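Local atomic coordinates of uncharacterized novel protein (Burkholderia pseudomallei K96243, PDB entry 3FJV), a protein that is of unknown function, belongs to the DUF3501 family and is found as a two-chain assembly of an alpha-beta fold. Residues A89-I93 / T141-H145; V115-V119 / L147-L151; R107-I111 / C169-Y174. One frame throughout, in Å; residues are numbered along the deposited sequence.

In the fold
All three contacts belong to one antiparallel sheet and the turns at the ends of its strands. Contact 1 joins neighbouring strands 86-93 and 144-150; contact 2 uses the later part of 144-150 and reaches past strand 125-129 to the side chains of strand 115-119. Contact 3 ties the turn between helix 98-107 and strand 115-119 to the turn between strands 165-169 and 176-180. Their centres lie about 13 to 16 Å apart. Along the chain contact 1 crosses both others, whereas contact 2 falls between the two segments of contact 3. Ile-93 packs on Leu-108 and Ile-111, and Leu-91 on Leu-147, so one apolar layer runs through all three contacts.

Contact 1 of 3, residues A89-I93 / T141-H145; sequences ATLQI and TSAVH
Leu-91 and His-145 clasp each other through both backbone polar groups: Leu-91 N donates to His-145 O at 2.9 Å, and His-145 N returns a bond of equal length to Leu-91 O. This is an antiparallel hydrogen-bonded pair, and both bonds are nearly straight. A third bond, from Ile-93 N to Ala-143 O at 2.8 Å, extends the bonding to the residue just before strand 144-150. Between them Gln-92 faces Val-144 as a non-hydrogen-bonded pair, where Gln-92 CA comes within 3.2 Å of Ala-143 O in a CA-H...O contact. Ser-142 OG reaches forward to bond Val-144 O, in its carbonyl plane and on a lone pair, at 2.9 Å.

The side chains sort by face. On one, Thr-90 CG2 meets Val-144 CG1 at 3.6 Å, while the Gln-92 chain runs alongside Val-144 and points the same way; here the second subunit packs Glu-98 against Val-144 and Thr-99 against Gln-92. On the other, Leu-91 lies beside its partner, its CB 4.0 Å from His-145 O, and the imidazole of His-145 receives Ile-93 CD1 at its edge, near the ring plane, 4.1 Å from CD2.

Beta-branched threonine, valine and isoleucine suit the extended backbone, and Ala-143, with its small CB 3.4 Å from Ile-93 O, fits the tight entrance to the strand. A hydrogen bond to Asp-130 OD2 satisfies ND1 of the buried His-145 ring and helps hold its orientation.

Contact 2 of 3, residues V115-V119 / L147-L151; sequences VFLRV and LRFEL
Leu-117 lays CD1 over one face of the Phe-149 ring, 3.6 Å from CG and 4.0 Å from the ring centroid. The methyl sits 25° off the ring normal, displaced toward the rim, which makes this a CH-pi contact, and the two side chains cross at about a right angle. Phe-149 CG stands anti to the carbonyl carbon (chi1 -66°), a setting that carries the ring toward strand 115-119 and presents its face to the leucine. At the far edge, Val-115 CG1 reaches Phe-149 CZ at 3.8 Å in the ring plane, and Val-115 O lies 3.7 Å from CE1.

Away from this centre the packing thins. Val-115 CB and Leu-147 CD1 are 4.5 Å apart, and Val-119 CG2 approaches Leu-151 CD2 no more closely, although helix 153-160 adds cover through Met-155 and Leu-159. The partly exposed side of strand 144-150 is polar: in one of two conformers of Glu-150, Arg-148 NH1 makes a salt bridge to its OE1 at 2.7 Å, arriving from above the carboxylate plane. Arg-148 also pairs with Glu-131.

No hydrogen bond joins the two segments. Strand 125-129 lies between them, sharing backbone bonds with Val-115 and Leu-117 through Ala-127 and Val-125, and so sets their axes 8.7 Å apart; the 29° between their directions is consistent with sheet twist. Leu-117 and Phe-149 are long enough to meet across that width, while the shorter valines bridge it only in part. Alternation sends Val-115, Leu-117 and Val-119 to the shared face, and Phe-116 and Arg-118 to the other, as it does Arg-148 and Glu-150. The chemistry is that of a sheet's buried face, held by dispersion and shape rather than directed bonds.

Contact 3 of 3, residues R107-I111 / C169-Y174; sequences RLVGI and CDHPHY
Ile-111 and His-171 approach to 5.8 Å between CA atoms where two turns meet, a type II turn from Leu-108 to Ile-111 and a type I turn from His-171 to Tyr-174. Gly-110 takes the positive phi (81°) of the first, a conformation that glycine adopts readily.

The imidazole of His-171 bridges the turns. With CG anti to the backbone N (chi1 -167°), it reaches across so that NE2 donates to Val-109 O at 3.0 Å, from above the carbonyl plane though within its own ring plane. At the other nitrogen, ND1 accepts from His-173 N, also at 3.0 Å. Both nitrogens are therefore used, which fixes the ring's rotation and assigns the proton to NE2. Histidine suits this place because it can donate and accept at once.

Beside the imidazole the packing is apolar. Ile-111 CD1 touches Tyr-174 CB at 3.5 Å, and Leu-108 CD2 packs on the same carbon. Ile-111 CG1 meets Cys-169 SG at 3.8 Å. Tyr-174 OH bonds Ile-37 O and His-40 N, at the hairpin of strands 34-37 and 41-45. At the outer end Arg-107 CG lies over one face of the His-173 ring, 3.9 Å from its centroid, in a CH-pi contact. A water links Arg-107 NE to His-173 O, while the guanidinium also forms a salt bridge with Glu-62 of the second subunit.

The arrangement is that of a beta-hairpin loop, joining strands 165-169 and 176-180 through a type I turn, braced at the strand ends against the type II turn that leaves helix 98-107 by the bond from His-171 NE2 to Val-109 O.

Contact 1 of 3, residues A89-I93 / T141-H145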
ATOM      1  N   ALA A  89     -11.077   7.887  10.545  1.00 16.33           N
ATOM      2  CA  ALA A  89     -11.088   8.155   9.102  1.00 14.98           C
ATOM      3  C   ALA A  89     -10.015   7.337   8.350  1.00 14.58           C
ATOM      4  O   ALA A  89      -8.967   6.971   8.894  1.00 13.99           O
ATOM      5  CB  ALA A  89     -10.965   9.681   8.786  1.00 11.67           C
ATOM      6  N   THR A  90     -10.362   6.921   7.150  1.00 15.63           N
ATOM      7  CA  THR A  90      -9.430   6.360   6.202  1.00 16.77           C
ATOM      8  C   THR A  90      -8.977   7.522   5.315  1.00 16.91           C
ATOM      9  O   THR A  90      -9.801   8.230   4.710  1.00 16.84           O
ATOM     10  CB  THR A  90     -10.093   5.233   5.346  1.00 18.32           C
ATOM     11  OG1 THR A  90     -10.496   4.160   6.216  1.00 15.50           O
ATOM     12  CG2 THR A  90      -9.086   4.715   4.312  1.00 16.67           C
ATOM     13  N   LEU A  91      -7.665   7.721   5.278  1.00 18.05           N
ATOM     14  CA  LEU A  91      -7.030   8.715   4.423  1.00 18.92           C
ATOM     15  C   LEU A  91      -6.475   7.991   3.198  1.00 19.63           C
ATOM     16  O   LEU A  91      -5.746   6.997   3.324  1.00 16.24           O
ATOM     17  CB  LEU A  91      -5.881   9.427   5.140  1.00 17.43           C
ATOM     18  CG  LEU A  91      -5.018  10.458   4.366  1.00 20.29           C
ATOM     19  CD1 LEU A  91      -5.713  11.755   4.022  1.00 16.33           C
ATOM     20  CD2 LEU A  91      -3.753  10.834   5.174  1.00 17.11           C
ATOM     21  N   GLN A  92      -6.786   8.528   2.025  1.00 16.35           N
ATOM     22  CA  GLN A  92      -6.246   7.988   0.778  1.00 18.02           C
ATOM     23  C   GLN A  92      -5.526   9.092   0.049  1.00 20.67           C
ATOM     24  O   GLN A  92      -6.004  10.211  -0.014  1.00 20.23           O
ATOM     25  CB  GLN A  92      -7.334   7.378  -0.099  1.00 19.34           C
ATOM     26  CG  GLN A  92      -7.928   6.102   0.529  1.00 22.93           C
ATOM     27  CD  GLN A  92      -8.643   5.223  -0.478  1.00 26.58           C
ATOM     28  OE1 GLN A  92      -8.010   4.712  -1.430  1.00 28.04           O
ATOM     29  NE2 GLN A  92      -9.943   5.003  -0.268  1.00 25.13           N
ATOM     30  N   ILE A  93      -4.351   8.760  -0.466  1.00 20.28           N
ATOM     31  CA  ILE A  93      -3.511   9.661  -1.251  1.00 22.04           C
ATOM     32  C   ILE A  93      -3.631   9.130  -2.667  1.00 25.72           C
ATOM     33  O   ILE A  93      -3.326   7.952  -2.895  1.00 25.68           O
ATOM     34  CB  ILE A  93      -2.044   9.571  -0.762  1.00 20.20           C
ATOM     35  CG1 ILE A  93      -1.956   9.961   0.712  1.00 22.61           C
ATOM     36  CG2 ILE A  93      -1.110  10.506  -1.574  1.00 20.60           C
ATOM     37  CD1 ILE A  93      -0.662   9.454   1.392  1.00 27.14           C
ATOM     38  N   THR A 141       5.696   3.523   3.645  1.00 51.56           N
ATOM     39  CA  THR A 141       4.652   4.421   3.117  1.00 50.15           C
ATOM     40  C   THR A 141       3.458   3.600   2.549  1.00 47.61           C
ATOM     41  O   THR A 141       3.527   2.366   2.355  1.00 47.44           O
ATOM     42  CB  THR A 141       5.185   5.500   2.064  1.00 52.20           C
ATOM     43  OG1 THR A 141       5.733   4.850   0.907  1.00 54.57           O
ATOM     44  CG2 THR A 141       6.242   6.478   2.688  1.00 46.88           C
ATOM     45  N   SER A 142       2.348   4.293   2.321  1.00 40.89           N
ATOM     46  CA  SER A 142       1.129   3.630   1.912  1.00 34.81           C
ATOM     47  C   SER A 142       0.283   4.766   1.356  1.00 27.17           C
ATOM     48  O   SER A 142       0.358   5.893   1.822  1.00 30.95           O
ATOM     49  CB  SER A 142       0.482   2.898   3.118  1.00 32.42           C
ATOM     50  OG  SER A 142      -0.714   2.172   2.778  1.00 33.61           O
ATOM     51  N   ALA A 143      -0.456   4.495   0.301  1.00 24.95           N
ATOM     52  CA  ALA A 143      -1.437   5.451  -0.174  1.00 23.26           C
ATOM     53  C   ALA A 143      -2.647   5.451   0.767  1.00 20.34           C
ATOM     54  O   ALA A 143      -3.589   6.218   0.531  1.00 24.45           O
ATOM     55  CB  ALA A 143      -1.870   5.105  -1.619  1.00 24.58           C
ATOM     56  N   VAL A 144      -2.684   4.541   1.758  1.00 15.46           N
ATOM     57  CA  VAL A 144      -3.869   4.415   2.659  1.00 15.69           C
ATOM     58  C   VAL A 144      -3.444   4.400   4.129  1.00 17.74           C
ATOM     59  O   VAL A 144      -2.608   3.611   4.515  1.00 21.73           O
ATOM     60  CB  VAL A 144      -4.732   3.195   2.343  1.00 17.48           C
ATOM     61  CG1 VAL A 144      -5.986   3.138   3.248  1.00 12.22           C
ATOM     62  CG2 VAL A 144      -5.175   3.212   0.866  1.00 20.54           C
ATOM     63  N   HIS A 145      -4.056   5.254   4.949  1.00 16.17           N
ATOM     64  CA  HIS A 145      -3.748   5.319   6.378  1.00 17.40           C
ATOM     65  C   HIS A 145      -5.046   5.317   7.178  1.00 18.49           C
ATOM     66  O   HIS A 145      -6.077   5.748   6.683  1.00 14.80           O
ATOM     67  CB  HIS A 145      -2.986   6.610   6.658  1.00 16.13           C
ATOM     68  CG  HIS A 145      -1.648   6.662   5.992  1.00 18.17           C
ATOM     69  ND1 HIS A 145      -0.505   6.175   6.593  1.00 17.91           N
ATOM     70  CD2 HIS A 145      -1.265   7.142   4.778  1.00 18.79           C
ATOM     71  CE1 HIS A 145       0.523   6.340   5.769  1.00 23.06           C
ATOM     72  NE2 HIS A 145       0.093   6.946   4.673  1.00 19.28           N
TER

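Contact 2 of 3, residues V115-V119 / L147-L151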
ATOM      1  N   VAL A 115      -2.315  15.985   9.340  1.00 19.27           N
ATOM      2  CA  VAL A 115      -3.713  16.322   9.089  1.00 18.61           C
ATOM      3  C   VAL A 115      -4.354  16.639  10.412  1.00 16.20           C
ATOM      4  O   VAL A 115      -4.277  15.879  11.338  1.00 18.59           O
ATOM      5  CB  VAL A 115      -4.485  15.156   8.402  1.00 18.27           C
ATOM      6  CG1 VAL A 115      -6.025  15.418   8.430  1.00 20.32           C
ATOM      7  CG2 VAL A 115      -3.953  14.939   6.966  1.00 18.39           C
ATOM      8  N   PHE A 116      -5.029  17.776  10.496  1.00 16.85           N
ATOM      9  CA  PHE A 116      -5.675  18.212  11.736  1.00 17.16           C
ATOM     10  C   PHE A 116      -7.083  18.708  11.547  1.00 14.59           C
ATOM     11  O   PHE A 116      -7.425  19.256  10.488  1.00 17.35           O
ATOM     12  CB  PHE A 116      -4.858  19.301  12.425  1.00 18.12           C
ATOM     13  CG  PHE A 116      -4.759  20.586  11.647  1.00 17.87           C
ATOM     14  CD1 PHE A 116      -3.798  20.735  10.686  1.00 22.30           C
ATOM     15  CD2 PHE A 116      -5.630  21.637  11.890  1.00 20.87           C
ATOM     16  CE1 PHE A 116      -3.672  21.896   9.966  1.00 22.29           C
ATOM     17  CE2 PHE A 116      -5.529  22.816  11.147  1.00 20.53           C
ATOM     18  CZ  PHE A 116      -4.538  22.935  10.181  1.00 17.73           C
ATOM     19  N   LEU A 117      -7.900  18.554  12.593  1.00 14.64           N
ATOM     20  CA  LEU A 117      -9.253  19.101  12.661  1.00 17.43           C
ATOM     21  C   LEU A 117      -9.274  20.263  13.642  1.00 18.50           C
ATOM     22  O   LEU A 117      -8.521  20.255  14.622  1.00 17.90           O
ATOM     23  CB  LEU A 117     -10.235  18.039  13.261  1.00 19.77           C
ATOM     24  CG  LEU A 117     -10.811  16.894  12.486  1.00 35.41           C
ATOM     25  CD1 LEU A 117     -11.566  15.927  13.387  1.00 17.83           C
ATOM     26  CD2 LEU A 117     -11.745  17.443  11.443  1.00 48.68           C
ATOM     27  N   ARG A 118     -10.184  21.215  13.465  1.00 18.29           N
ATOM     28  CA  ARG A 118     -10.419  22.229  14.495  0.50 20.50           C
ATOM     29  C   ARG A 118     -11.911  22.486  14.648  1.00 21.89           C
ATOM     30  O   ARG A 118     -12.575  22.893  13.694  1.00 21.50           O
ATOM     31  CB  ARG A 118      -9.694  23.533  14.161  0.50 21.39           C
ATOM     32  CG  ARG A 118      -9.718  24.526  15.317  0.50 28.37           C
ATOM     33  CD  ARG A 118      -9.388  25.948  14.903  0.50 25.77           C
ATOM     34  NE  ARG A 118      -7.960  26.240  14.930  0.50 36.06           N
ATOM     35  CZ  ARG A 118      -7.359  26.953  15.881  0.50 39.91           C
ATOM     36  NH1 ARG A 118      -8.061  27.436  16.902  0.50 40.28           N
ATOM     37  NH2 ARG A 118      -6.052  27.183  15.808  0.50 39.07           N
ATOM     38  N   VAL A 119     -12.451  22.219  15.852  1.00 21.63           N
ATOM     39  CA  VAL A 119     -13.867  22.490  16.150  1.00 19.29           C
ATOM     40  C   VAL A 119     -13.958  23.925  16.603  1.00 21.73           C
ATOM     41  O   VAL A 119     -13.367  24.296  17.617  1.00 21.14           O
ATOM     42  CB  VAL A 119     -14.427  21.623  17.298  1.00 23.45           C
ATOM     43  CG1 VAL A 119     -15.885  21.994  17.571  1.00 21.34           C
ATOM     44  CG2 VAL A 119     -14.297  20.164  16.988  1.00 15.97           C
ATOM     45  N   LEU A 147      -6.737   6.846  10.454  1.00 12.14           N
ATOM     46  CA  LEU A 147      -6.521   7.948  11.375  1.00 13.22           C
ATOM     47  C   LEU A 147      -7.549   7.949  12.540  1.00 13.82           C
ATOM     48  O   LEU A 147      -8.734   7.534  12.368  1.00 14.64           O
ATOM     49  CB  LEU A 147      -6.598   9.278  10.635  1.00 13.98           C
ATOM     50  CG  LEU A 147      -5.771   9.499   9.374  1.00 19.85           C
ATOM     51  CD1 LEU A 147      -5.968  10.965   8.852  1.00 17.51           C
ATOM     52  CD2 LEU A 147      -4.341   9.140   9.547  1.00 19.47           C
ATOM     53  N   ARG A 148      -7.109   8.466  13.694  1.00 12.44           N
ATOM     54  CA  ARG A 148      -7.953   8.654  14.866  1.00 15.15           C
ATOM     55  C   ARG A 148      -7.825  10.128  15.293  1.00 17.61           C
ATOM     56  O   ARG A 148      -6.736  10.619  15.424  1.00 17.01           O
ATOM     57  CB  ARG A 148      -7.449   7.741  15.994  1.00 16.79           C
ATOM     58  CG  ARG A 148      -7.969   7.997  17.379  1.00 26.74           C
ATOM     59  CD  ARG A 148      -7.635   6.840  18.336  1.00 26.14           C
ATOM     60  NE  ARG A 148      -6.265   6.806  18.860  1.00 19.26           N
ATOM     61  CZ  ARG A 148      -5.838   7.522  19.901  1.00 24.17           C
ATOM     62  NH1 ARG A 148      -6.655   8.395  20.495  1.00 18.58           N
ATOM     63  NH2 ARG A 148      -4.572   7.415  20.311  1.00 23.96           N
ATOM     64  N   PHE A 149      -8.938  10.819  15.507  1.00 14.89           N
ATOM     65  CA  PHE A 149      -8.910  12.182  16.021  1.00 16.89           C
ATOM     66  C   PHE A 149      -9.605  12.170  17.385  1.00 18.13           C
ATOM     67  O   PHE A 149     -10.802  11.908  17.454  1.00 13.48           O
ATOM     68  CB  PHE A 149      -9.700  13.101  15.079  1.00 17.10           C
ATOM     69  CG  PHE A 149      -9.087  13.277  13.714  1.00 14.74           C
ATOM     70  CD1 PHE A 149      -8.133  14.264  13.472  1.00 18.29           C
ATOM     71  CD2 PHE A 149      -9.555  12.516  12.627  1.00 16.35           C
ATOM     72  CE1 PHE A 149      -7.596  14.425  12.199  1.00 18.69           C
ATOM     73  CE2 PHE A 149      -9.050  12.707  11.369  1.00 20.39           C
ATOM     74  CZ  PHE A 149      -8.059  13.660  11.158  1.00 19.82           C
ATOM     75  N   GLU A 150      -8.893  12.507  18.461  1.00 16.19           N
ATOM     76  CA  GLU A 150      -9.471  12.419  19.789  0.50 16.63           C
ATOM     77  C   GLU A 150     -10.008  13.803  20.214  1.00 19.09           C
ATOM     78  O   GLU A 150      -9.308  14.818  20.142  1.00 17.96           O
ATOM     79  CB  GLU A 150      -8.457  11.830  20.783  0.50 19.45           C
ATOM     80  CG  GLU A 150      -9.102  11.101  21.981  0.50 24.53           C
ATOM     81  CD  GLU A 150      -9.692   9.736  21.656  0.50 27.12           C
ATOM     82  OE1 GLU A 150      -9.220   9.033  20.721  0.50 18.67           O
ATOM     83  OE2 GLU A 150     -10.647   9.348  22.364  0.50 40.88           O
ATOM     84  N   LEU A 151     -11.301  13.844  20.571  1.00 16.60           N
ATOM     85  CA  LEU A 151     -11.958  15.104  20.922  1.00 16.06           C
ATOM     86  C   LEU A 151     -12.336  15.173  22.382  1.00 17.01           C
ATOM     87  O   LEU A 151     -12.927  14.226  22.936  1.00 14.68           O
ATOM     88  CB  LEU A 151     -13.211  15.336  20.067  1.00 17.57           C
ATOM     89  CG  LEU A 151     -13.157  15.856  18.627  1.00 27.79           C
ATOM     90  CD1 LEU A 151     -12.202  15.116  17.693  1.00 25.86           C
ATOM     91  CD2 LEU A 151     -14.606  15.813  18.055  1.00 23.52           C
TER

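Contact 3 of 3, residues R107-I111 / C169-Y174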
ATOM      1  N   ARG A 107       7.807  12.076  -1.157  1.00 26.12           N
ATOM      2  CA  ARG A 107       7.782  13.497  -0.803  1.00 26.32           C
ATOM      3  C   ARG A 107       6.846  13.774   0.383  1.00 24.48           C
ATOM      4  O   ARG A 107       7.090  14.675   1.186  1.00 22.60           O
ATOM      5  CB  ARG A 107       7.334  14.276  -2.026  1.00 27.45           C
ATOM      6  CG  ARG A 107       7.312  15.764  -1.902  1.00 35.94           C
ATOM      7  CD  ARG A 107       7.077  16.400  -3.279  1.00 40.90           C
ATOM      8  NE  ARG A 107       5.785  16.016  -3.884  1.00 40.39           N
ATOM      9  CZ  ARG A 107       5.618  15.198  -4.935  1.00 41.11           C
ATOM     10  NH1 ARG A 107       6.648  14.617  -5.563  1.00 39.01           N
ATOM     11  NH2 ARG A 107       4.391  14.945  -5.372  1.00 36.89           N
ATOM     12  N   LEU A 108       5.790  12.977   0.478  1.00 23.31           N
ATOM     13  CA  LEU A 108       4.729  13.147   1.485  1.00 21.53           C
ATOM     14  C   LEU A 108       4.887  12.271   2.713  1.00 24.57           C
ATOM     15  O   LEU A 108       3.977  12.180   3.539  1.00 22.75           O
ATOM     16  CB  LEU A 108       3.377  12.891   0.835  1.00 22.10           C
ATOM     17  CG  LEU A 108       2.985  13.896  -0.255  1.00 23.06           C
ATOM     18  CD1 LEU A 108       1.596  13.593  -0.728  1.00 25.56           C
ATOM     19  CD2 LEU A 108       3.074  15.320   0.196  1.00 25.21           C
ATOM     20  N   VAL A 109       6.057  11.656   2.892  1.00 24.57           N
ATOM     21  CA  VAL A 109       6.276  10.840   4.088  1.00 26.04           C
ATOM     22  C   VAL A 109       5.839  11.597   5.358  1.00 23.37           C
ATOM     23  O   VAL A 109       6.120  12.781   5.550  1.00 25.46           O
ATOM     24  CB  VAL A 109       7.757  10.412   4.213  1.00 27.56           C
ATOM     25  CG1 VAL A 109       8.628  11.634   4.267  1.00 23.86           C
ATOM     26  CG2 VAL A 109       7.951   9.525   5.434  1.00 32.64           C
ATOM     27  N   GLY A 110       5.089  10.915   6.202  1.00 21.89           N
ATOM     28  CA  GLY A 110       4.646  11.499   7.470  1.00 20.14           C
ATOM     29  C   GLY A 110       3.428  12.401   7.342  1.00 19.41           C
ATOM     30  O   GLY A 110       2.978  12.958   8.325  1.00 18.13           O
ATOM     31  N   ILE A 111       2.858  12.524   6.153  1.00 16.34           N
ATOM     32  CA  ILE A 111       1.648  13.377   5.992  1.00 19.25           C
ATOM     33  C   ILE A 111       0.468  12.944   6.854  1.00 16.58           C
ATOM     34  O   ILE A 111      -0.309  13.773   7.323  1.00 20.01           O
ATOM     35  CB  ILE A 111       1.215  13.492   4.503  1.00 17.01           C
ATOM     36  CG1 ILE A 111       0.259  14.667   4.335  1.00 18.57           C
ATOM     37  CG2 ILE A 111       0.622  12.171   3.959  1.00 18.10           C
ATOM     38  CD1 ILE A 111       0.024  15.073   2.876  1.00 23.52           C
ATOM     39  N   CYS A 169      -3.923  20.740   6.722  1.00 18.45           N
ATOM     40  CA  CYS A 169      -2.693  19.958   6.738  1.00 20.54           C
ATOM     41  C   CYS A 169      -1.497  20.925   6.769  1.00 19.59           C
ATOM     42  O   CYS A 169      -1.447  21.865   5.970  1.00 17.59           O
ATOM     43  CB  CYS A 169      -2.608  19.116   5.464  1.00 22.51           C
ATOM     44  SG  CYS A 169      -1.189  17.976   5.431  1.00 19.94           S
ATOM     45  N   ASP A 170      -0.521  20.654   7.630  1.00 20.35           N
ATOM     46  CA  ASP A 170       0.654  21.505   7.735  1.00 20.21           C
ATOM     47  C   ASP A 170       1.948  20.804   7.348  1.00 21.68           C
ATOM     48  O   ASP A 170       3.026  21.303   7.664  1.00 17.37           O
ATOM     49  CB  ASP A 170       0.768  22.141   9.141  1.00 21.70           C
ATOM     50  CG  ASP A 170       1.060  21.134  10.248  1.00 24.44           C
ATOM     51  OD1 ASP A 170       1.246  19.919   9.982  1.00 20.14           O
ATOM     52  OD2 ASP A 170       1.117  21.575  11.409  1.00 18.63           O
ATOM     53  N   HIS A 171       1.831  19.668   6.659  1.00 19.15           N
ATOM     54  CA  HIS A 171       2.963  19.072   6.003  1.00 20.88           C
ATOM     55  C   HIS A 171       3.625  20.087   5.026  1.00 20.84           C
ATOM     56  O   HIS A 171       2.941  20.741   4.236  1.00 18.32           O
ATOM     57  CB  HIS A 171       2.578  17.774   5.278  1.00 18.71           C
ATOM     58  CG  HIS A 171       3.750  16.946   4.838  1.00 22.97           C
ATOM     59  ND1 HIS A 171       4.533  17.282   3.745  1.00 20.80           N
ATOM     60  CD2 HIS A 171       4.275  15.798   5.342  1.00 23.55           C
ATOM     61  CE1 HIS A 171       5.487  16.376   3.597  1.00 26.87           C
ATOM     62  NE2 HIS A 171       5.355  15.462   4.550  1.00 27.45           N
ATOM     63  N   PRO A 172       4.959  20.203   5.071  1.00 19.93           N
ATOM     64  CA  PRO A 172       5.648  21.182   4.226  1.00 22.60           C
ATOM     65  C   PRO A 172       5.482  20.989   2.759  1.00 22.52           C
ATOM     66  O   PRO A 172       5.506  21.968   2.038  1.00 22.53           O
ATOM     67  CB  PRO A 172       7.123  21.004   4.613  1.00 23.66           C
ATOM     68  CG  PRO A 172       7.045  20.576   6.019  1.00 28.57           C
ATOM     69  CD  PRO A 172       5.909  19.568   5.983  1.00 21.51           C
ATOM     70  N   HIS A 173       5.319  19.757   2.298  1.00 23.72           N
ATOM     71  CA  HIS A 173       5.002  19.531   0.865  1.00 23.47           C
ATOM     72  C   HIS A 173       3.507  19.404   0.537  1.00 24.12           C
ATOM     73  O   HIS A 173       3.176  19.071  -0.588  1.00 24.31           O
ATOM     74  CB  HIS A 173       5.765  18.319   0.324  1.00 19.41           C
ATOM     75  CG  HIS A 173       7.246  18.497   0.393  1.00 25.04           C
ATOM     76  ND1 HIS A 173       7.947  19.218  -0.551  1.00 37.68           N
ATOM     77  CD2 HIS A 173       8.149  18.128   1.332  1.00 28.87           C
ATOM     78  CE1 HIS A 173       9.226  19.251  -0.218  1.00 29.53           C
ATOM     79  NE2 HIS A 173       9.377  18.604   0.921  1.00 31.40           N
ATOM     80  N   TYR A 174       2.631  19.662   1.509  1.00 23.86           N
ATOM     81  CA  TYR A 174       1.177  19.655   1.268  1.00 23.85           C
ATOM     82  C   TYR A 174       0.446  20.600   2.221  1.00 23.13           C
ATOM     83  O   TYR A 174      -0.440  20.191   2.989  1.00 20.13           O
ATOM     84  CB  TYR A 174       0.621  18.220   1.351  1.00 23.15           C
ATOM     85  CG  TYR A 174      -0.638  18.006   0.542  1.00 24.32           C
ATOM     86  CD1 TYR A 174      -0.577  17.662  -0.795  1.00 26.24           C
ATOM     87  CD2 TYR A 174      -1.913  18.115   1.132  1.00 20.20           C
ATOM     88  CE1 TYR A 174      -1.757  17.485  -1.560  1.00 22.97           C
ATOM     89  CE2 TYR A 174      -3.085  17.937   0.370  1.00 18.54           C
ATOM     90  CZ  TYR A 174      -2.995  17.594  -0.952  1.00 20.34           C
ATOM     91  OH  TYR A 174      -4.142  17.391  -1.684  1.00 20.31           O
TER
HETATM   92  O   HOH W   1       3.658  17.597  -3.042  1.00 32.96           O